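Long-range contact in Tni2 (Pseudomonas fluorescens, PDB 6B12), which probably acts as an immunity protein that binds and neutralises its cognate toxin, Tne2, an NAD-degrading effector of type VI secretion: residues 1-15 against 29-42. Numbering follows the deposited sequence.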
loop_
_atom_site.group_PDB
_atom_site.type_symbol
_atom_site.label_atom_id
_atom_site.label_comp_id
_atom_site.label_asym_id
_atom_site.label_seq_id
_atom_site.Cartn_x
_atom_site.Cartn_y
_atom_site.Cartn_z
HETATM N N MSE C 1 -21.805 14.955 -8.408
HETATM C CA MSE C 1 -20.947 14.311 -7.407
HETATM C C MSE C 1 -21.009 12.790 -7.525
HETATM O O MSE C 1 -21.954 12.243 -8.081
HETATM C CB MSE C 1 -21.367 14.729 -6.001
HETATM C CG MSE C 1 -22.674 14.107 -5.563
HETATM SE SE MSE C 1 -23.254 15.081 -3.970
HETATM C CE MSE C 1 -23.557 13.591 -2.774
ATOM N N ILE C 2 -19.990 12.118 -6.987
ATOM C CA ILE C 2 -19.883 10.666 -7.032
ATOM C C ILE C 2 -20.645 10.058 -5.865
ATOM O O ILE C 2 -20.401 10.414 -4.707
ATOM C CB ILE C 2 -18.410 10.238 -6.984
ATOM C CG1 ILE C 2 -17.695 10.733 -8.243
ATOM C CG2 ILE C 2 -18.320 8.693 -6.798
ATOM C CD1 ILE C 2 -16.135 10.607 -8.154
ATOM N N SER C 3 -21.573 9.147 -6.166
ATOM C CA SER C 3 -22.386 8.488 -5.157
ATOM C C SER C 3 -22.371 6.981 -5.398
ATOM O O SER C 3 -22.067 6.518 -6.496
ATOM C CB SER C 3 -23.851 8.967 -5.207
ATOM O OG SER C 3 -23.942 10.390 -5.086
ATOM N N ASP C 4 -22.758 6.222 -4.369
ATOM C CA ASP C 4 -22.979 4.777 -4.506
ATOM C C ASP C 4 -21.778 4.063 -5.135
ATOM O O ASP C 4 -21.905 3.254 -6.055
ATOM C CB ASP C 4 -24.250 4.507 -5.317
ATOM C CG ASP C 4 -25.456 5.190 -4.731
ATOM O OD1 ASP C 4 -25.641 5.090 -3.502
ATOM O OD2 ASP C 4 -26.190 5.850 -5.495
ATOM N N PHE C 5 -20.599 4.376 -4.620
ATOM C CA PHE C 5 -19.345 3.825 -5.142
ATOM C C PHE C 5 -19.138 2.411 -4.611
ATOM O O PHE C 5 -19.029 2.203 -3.396
ATOM C CB PHE C 5 -18.201 4.729 -4.725
ATOM C CG PHE C 5 -16.838 4.137 -4.948
ATOM C CD1 PHE C 5 -16.342 4.005 -6.224
ATOM C CD2 PHE C 5 -16.037 3.799 -3.872
ATOM C CE1 PHE C 5 -15.051 3.478 -6.443
ATOM C CE2 PHE C 5 -14.750 3.272 -4.068
ATOM C CZ PHE C 5 -14.265 3.126 -5.359
ATOM N N GLU C 6 -19.087 1.444 -5.518
ATOM C CA GLU C 6 -19.015 0.033 -5.154
ATOM C C GLU C 6 -17.879 -0.616 -5.921
ATOM O O GLU C 6 -17.654 -0.309 -7.094
ATOM C CB GLU C 6 -20.359 -0.698 -5.436
ATOM C CG GLU C 6 -21.393 -0.273 -4.431
ATOM C CD GLU C 6 -22.767 -0.957 -4.574
ATOM O OE1 GLU C 6 -23.124 -1.414 -5.675
ATOM O OE2 GLU C 6 -23.482 -0.992 -3.566
ATOM N N ARG C 7 -17.150 -1.494 -5.245
ATOM C CA ARG C 7 -16.076 -2.254 -5.865
ATOM C C ARG C 7 -16.484 -3.718 -5.861
ATOM O O ARG C 7 -16.901 -4.239 -4.828
ATOM C CB ARG C 7 -14.773 -2.047 -5.104
ATOM C CG ARG C 7 -14.134 -0.706 -5.398
ATOM C CD ARG C 7 -13.194 -0.346 -4.280
ATOM N NE ARG C 7 -13.937 0.039 -3.084
ATOM C CZ ARG C 7 -13.488 -0.084 -1.839
ATOM N NH1 ARG C 7 -12.296 -0.606 -1.606
ATOM N NH2 ARG C 7 -14.229 0.335 -0.810
ATOM N N ILE C 8 -16.395 -4.372 -7.009
ATOM C CA ILE C 8 -16.914 -5.724 -7.159
ATOM C C ILE C 8 -15.715 -6.657 -7.306
ATOM O O ILE C 8 -14.900 -6.499 -8.220
ATOM C CB ILE C 8 -17.884 -5.854 -8.342
ATOM C CG1 ILE C 8 -19.124 -4.936 -8.152
ATOM C CG2 ILE C 8 -18.427 -7.268 -8.413
ATOM C CD1 ILE C 8 -18.959 -3.598 -8.805
ATOM N N ARG C 9 -15.584 -7.582 -6.375
ATOM C CA ARG C 9 -14.491 -8.552 -6.420
ATOM C C ARG C 9 -14.712 -9.583 -7.530
ATOM O O ARG C 9 -15.826 -9.793 -8.009
ATOM C CB ARG C 9 -14.378 -9.266 -5.075
ATOM C CG ARG C 9 -13.924 -8.354 -3.945
ATOM C CD ARG C 9 -14.355 -8.883 -2.559
ATOM N NE ARG C 9 -14.205 -10.328 -2.363
ATOM C CZ ARG C 9 -13.345 -10.893 -1.509
ATOM N NH1 ARG C 9 -12.513 -10.143 -0.794
ATOM N NH2 ARG C 9 -13.303 -12.218 -1.370
ATOM N N GLU C 10 -13.617 -10.243 -7.939
ATOM C CA GLU C 10 -13.751 -11.294 -8.939
ATOM C C GLU C 10 -14.749 -12.361 -8.498
ATOM O O GLU C 10 -15.382 -13.008 -9.346
ATOM C CB GLU C 10 -12.386 -11.931 -9.213
ATOM C CG GLU C 10 -12.398 -12.997 -10.307
ATOM C CD GLU C 10 -11.035 -13.672 -10.448
ATOM O OE1 GLU C 10 -10.314 -13.363 -11.420
ATOM O OE2 GLU C 10 -10.687 -14.480 -9.562
ATOM N N ASP C 11 -14.902 -12.584 -7.187
ATOM C CA ASP C 11 -15.854 -13.585 -6.729
ATOM C C ASP C 11 -17.268 -13.037 -6.560
ATOM O O ASP C 11 -18.144 -13.774 -6.102
ATOM C CB ASP C 11 -15.395 -14.241 -5.407
ATOM C CG ASP C 11 -15.292 -13.260 -4.235
ATOM O OD1 ASP C 11 -15.664 -12.067 -4.361
ATOM O OD2 ASP C 11 -14.809 -13.698 -3.161
ATOM N N GLY C 12 -17.509 -11.778 -6.913
ATOM C CA GLY C 12 -18.853 -11.219 -6.888
ATOM C C GLY C 12 -19.207 -10.478 -5.616
ATOM O O GLY C 12 -20.216 -9.752 -5.592
ATOM N N LYS C 13 -18.424 -10.651 -4.558
ATOM C CA LYS C 13 -18.682 -9.925 -3.325
ATOM C C LYS C 13 -18.459 -8.433 -3.566
ATOM O O LYS C 13 -17.580 -8.034 -4.336
ATOM C CB LYS C 13 -17.775 -10.445 -2.210
ATOM C CG LYS C 13 -18.004 -11.924 -1.844
ATOM C CD LYS C 13 -19.443 -12.172 -1.482
ATOM C CE LYS C 13 -19.671 -13.594 -0.974
ATOM N NZ LYS C 13 -21.073 -13.741 -0.470
ATOM N N VAL C 14 -19.278 -7.603 -2.932
ATOM C CA VAL C 14 -19.291 -6.171 -3.199
ATOM C C VAL C 14 -18.760 -5.440 -1.978
ATOM O O VAL C 14 -19.262 -5.632 -0.862
ATOM C CB VAL C 14 -20.707 -5.678 -3.561
ATOM C CG1 VAL C 14 -20.692 -4.160 -3.778
ATOM C CG2 VAL C 14 -21.214 -6.400 -4.809
ATOM N N ILE C 15 -17.757 -4.600 -2.195
ATOM C CA ILE C 15 -17.184 -3.769 -1.145
ATOM C C ILE C 15 -17.879 -2.420 -1.207
ATOM O O ILE C 15 -17.750 -1.707 -2.203
ATOM C CB ILE C 15 -15.669 -3.596 -1.324
ATOM C CG1 ILE C 15 -14.984 -4.954 -1.558
ATOM C CG2 ILE C 15 -15.072 -2.895 -0.097
ATOM C CD1 ILE C 15 -13.517 -4.795 -1.976
ATOM N N TRP C 29 -14.304 -13.132 4.500
ATOM C CA TRP C 29 -13.732 -12.918 3.178
ATOM C C TRP C 29 -12.225 -13.107 3.200
ATOM O O TRP C 29 -11.543 -12.689 4.142
ATOM C CB TRP C 29 -14.034 -11.514 2.654
ATOM C CG TRP C 29 -15.471 -11.221 2.387
ATOM C CD1 TRP C 29 -16.543 -12.024 2.655
ATOM C CD2 TRP C 29 -16.001 -10.024 1.807
ATOM N NE1 TRP C 29 -17.705 -11.403 2.273
ATOM C CE2 TRP C 29 -17.400 -10.175 1.744
ATOM C CE3 TRP C 29 -15.424 -8.843 1.322
ATOM C CZ2 TRP C 29 -18.240 -9.184 1.225
ATOM C CZ3 TRP C 29 -16.259 -7.863 0.803
ATOM C CH2 TRP C 29 -17.651 -8.040 0.765
ATOM N N SER C 30 -11.716 -13.744 2.152
ATOM C CA SER C 30 -10.300 -13.791 1.829
ATOM C C SER C 30 -9.944 -12.635 0.906
ATOM O O SER C 30 -10.829 -12.005 0.318
ATOM C CB SER C 30 -9.959 -15.122 1.161
ATOM O OG SER C 30 -10.014 -16.169 2.105
ATOM N N PRO C 31 -8.654 -12.320 0.766
ATOM C CA PRO C 31 -8.249 -11.342 -0.248
ATOM C C PRO C 31 -8.694 -11.795 -1.626
ATOM O O PRO C 31 -8.650 -12.984 -1.951
ATOM C CB PRO C 31 -6.717 -11.326 -0.135
ATOM C CG PRO C 31 -6.448 -11.757 1.281
ATOM C CD PRO C 31 -7.503 -12.792 1.563
ATOM N N CYS C 32 -9.130 -10.838 -2.439
ATOM C CA CYS C 32 -9.554 -11.143 -3.800
ATOM C C CYS C 32 -9.373 -9.900 -4.651
ATOM O O CYS C 32 -9.645 -8.791 -4.182
ATOM C CB CYS C 32 -11.018 -11.606 -3.820
ATOM S SG CYS C 32 -11.606 -12.270 -5.384
ATOM N N ARG C 33 -8.956 -10.075 -5.907
ATOM C CA ARG C 33 -8.877 -8.923 -6.802
ATOM C C ARG C 33 -10.246 -8.288 -7.012
ATOM O O ARG C 33 -11.285 -8.956 -7.017
ATOM C CB ARG C 33 -8.267 -9.303 -8.167
ATOM C CG ARG C 33 -9.142 -10.116 -9.138
ATOM C CD ARG C 33 -8.398 -11.371 -9.713
ATOM N NE ARG C 33 -7.159 -11.060 -10.430
ATOM C CZ ARG C 33 -6.866 -11.443 -11.679
ATOM N NH1 ARG C 33 -5.714 -11.088 -12.223
ATOM N NH2 ARG C 33 -7.705 -12.183 -12.378
ATOM N N VAL C 34 -10.222 -6.975 -7.183
ATOM C CA VAL C 34 -11.387 -6.192 -7.574
ATOM C C VAL C 34 -11.326 -6.021 -9.080
ATOM O O VAL C 34 -10.311 -5.562 -9.617
ATOM C CB VAL C 34 -11.390 -4.843 -6.854
ATOM C CG1 VAL C 34 -12.437 -3.859 -7.471
ATOM C CG2 VAL C 34 -11.651 -5.071 -5.376
ATOM N N VAL C 35 -12.398 -6.412 -9.765
ATOM C CA VAL C 35 -12.437 -6.329 -11.215
ATOM C C VAL C 35 -13.330 -5.209 -11.718
ATOM O O VAL C 35 -13.317 -4.937 -12.925
ATOM C CB VAL C 35 -12.870 -7.671 -11.842
ATOM C CG1 VAL C 35 -11.825 -8.765 -11.499
ATOM C CG2 VAL C 35 -14.269 -8.089 -11.360
ATOM N N GLU C 36 -14.121 -4.574 -10.854
ATOM C CA GLU C 36 -14.979 -3.490 -11.320
ATOM C C GLU C 36 -15.155 -2.460 -10.216
ATOM O O GLU C 36 -15.301 -2.823 -9.043
ATOM C CB GLU C 36 -16.356 -3.995 -11.767
ATOM C CG GLU C 36 -17.314 -2.820 -12.055
ATOM C CD GLU C 36 -18.588 -3.233 -12.707
ATOM O OE1 GLU C 36 -18.694 -4.410 -13.085
ATOM O OE2 GLU C 36 -19.488 -2.364 -12.825
ATOM N N ALA C 37 -15.104 -1.177 -10.598
ATOM C CA ALA C 37 -15.536 -0.076 -9.749
ATOM C C ALA C 37 -16.715 0.589 -10.438
ATOM O O ALA C 37 -16.653 0.858 -11.641
ATOM C CB ALA C 37 -14.416 0.934 -9.519
ATOM N N ARG C 38 -17.798 0.804 -9.698
ATOM C CA ARG C 38 -19.026 1.339 -10.259
ATOM C C ARG C 38 -19.512 2.466 -9.363
ATOM O O ARG C 38 -19.321 2.423 -8.143
ATOM C CB ARG C 38 -20.065 0.196 -10.363
ATOM C CG ARG C 38 -21.489 0.540 -10.621
ATOM C CD ARG C 38 -22.306 -0.774 -10.643
ATOM N NE ARG C 38 -22.476 -1.383 -9.317
ATOM C CZ ARG C 38 -22.652 -2.684 -9.096
ATOM N NH1 ARG C 38 -22.660 -3.552 -10.106
ATOM N NH2 ARG C 38 -22.806 -3.129 -7.853
ATOM N N TRP C 39 -20.131 3.488 -9.960
ATOM C CA TRP C 39 -20.634 4.605 -9.154
ATOM C C TRP C 39 -21.724 5.341 -9.913
ATOM O O TRP C 39 -21.904 5.161 -11.119
ATOM C CB TRP C 39 -19.508 5.589 -8.767
ATOM C CG TRP C 39 -18.872 6.314 -9.967
ATOM C CD1 TRP C 39 -19.177 7.570 -10.422
ATOM C CD2 TRP C 39 -17.833 5.816 -10.831
ATOM N NE1 TRP C 39 -18.396 7.886 -11.516
ATOM C CE2 TRP C 39 -17.572 6.820 -11.795
ATOM C CE3 TRP C 39 -17.121 4.603 -10.897
ATOM C CZ2 TRP C 39 -16.623 6.664 -12.799
ATOM C CZ3 TRP C 39 -16.177 4.448 -11.904
ATOM C CH2 TRP C 39 -15.936 5.472 -12.838
ATOM N N ARG C 40 -22.461 6.194 -9.180
ATOM C CA ARG C 40 -23.459 7.054 -9.796
ATOM C C ARG C 40 -22.927 8.477 -9.945
ATOM O O ARG C 40 -22.292 9.010 -9.034
ATOM C CB ARG C 40 -24.751 7.090 -8.972
ATOM C CG ARG C 40 -25.807 7.934 -9.641
ATOM C CD ARG C 40 -27.158 7.877 -8.928
ATOM N NE ARG C 40 -27.105 8.389 -7.564
ATOM C CZ ARG C 40 -27.216 9.678 -7.231
ATOM N NH1 ARG C 40 -27.373 10.631 -8.155
ATOM N NH2 ARG C 40 -27.156 10.020 -5.953
ATOM N N TRP C 41 -23.185 9.070 -11.108
ATOM C CA TRP C 41 -22.991 10.493 -11.364
ATOM C C TRP C 41 -24.280 10.997 -11.976
ATOM O O TRP C 41 -24.676 10.535 -13.057
ATOM C CB TRP C 41 -21.807 10.748 -12.314
ATOM C CG TRP C 41 -21.529 12.195 -12.567
ATOM C CD1 TRP C 41 -22.039 12.987 -13.565
ATOM C CD2 TRP C 41 -20.641 13.011 -11.812
ATOM N NE1 TRP C 41 -21.525 14.269 -13.453
ATOM C CE2 TRP C 41 -20.659 14.300 -12.387
ATOM C CE3 TRP C 41 -19.822 12.769 -10.695
ATOM C CZ2 TRP C 41 -19.893 15.354 -11.885
ATOM C CZ3 TRP C 41 -19.051 13.812 -10.199
ATOM C CH2 TRP C 41 -19.095 15.093 -10.796
ATOM N N GLN C 42 -24.953 11.908 -11.268
ATOM C CA GLN C 42 -26.259 12.386 -11.709
ATOM C C GLN C 42 -27.182 11.201 -11.987
ATOM O O GLN C 42 -27.445 10.411 -11.076
ATOM C CB GLN C 42 -26.110 13.295 -12.924
ATOM C CG GLN C 42 -25.371 14.586 -12.574
ATOM C CD GLN C 42 -25.253 15.511 -13.750
ATOM O OE1 GLN C 42 -24.655 15.167 -14.772
ATOM N NE2 GLN C 42 -25.826 16.696 -13.619
HETATM O O HOH W 1 -24.565 13.852 -8.849
HETATM O O HOH W 2 -23.362 1.327 -7.471
HETATM O O HOH W 3 -27.446 7.794 -4.291
HETATM O O HOH W 4 -11.387 -7.677 -2.068
HETATM O O HOH W 5 -20.531 -12.068 2.169
#
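Glu6 and Arg38 face each other as an antiparallel hydrogen-bonded pair where strand 5-9 runs at 162° to strand 34-41, their axes 4.7 Å apart at closest approach. A beta bulge shifts the register by one residue between Ser3 and Glu6, where the chain turns a corner at Asp4. A classic bulge follows where Val35 and Glu36 both face Ile8: Val35 N hydrogen-bonds to Ile8 O at 2.9 Å, and Glu36 N makes only a weak bond to the same oxygen. With CG opposite its backbone N (chi1 167°) and a bend at chi3, Arg38 runs alongside Glu6, whose OE1, close to the guanidinium plane, takes a 2.8 Å salt-bridging hydrogen bond from NH2. Ile8 CD1 sits over the centre of that guanidinium, an apolar cover that leaves the edge to the carboxylate. On the other side of the sheet, Phe5 CE1 approaches Ala37 CB at 4.0 Å; both residues also touch Ala56. At the end of strand 5-9, the buried Arg9 reaches into the loop before strand 34-41. Arginine suits this place: NH1 and NH2 converge on Ser30 O (2.7 Å from NH1), while NE and NH2 take one Asp11 oxygen each. Cys32 CB packs on one guanidinium face; the Trp29 ring lies over the opposite face, tilted 42° to it. Lys13 CB makes a CH-pi contact with Trp29. Strand 5-9 thus lies between its hairpin partner 14-16 and strand 34-41, in an antiparallel sheet that contacts another protein's chain through Arg7 NH1 and Cys32 backbone bonds, consistent with an immunity protein gripping its toxin.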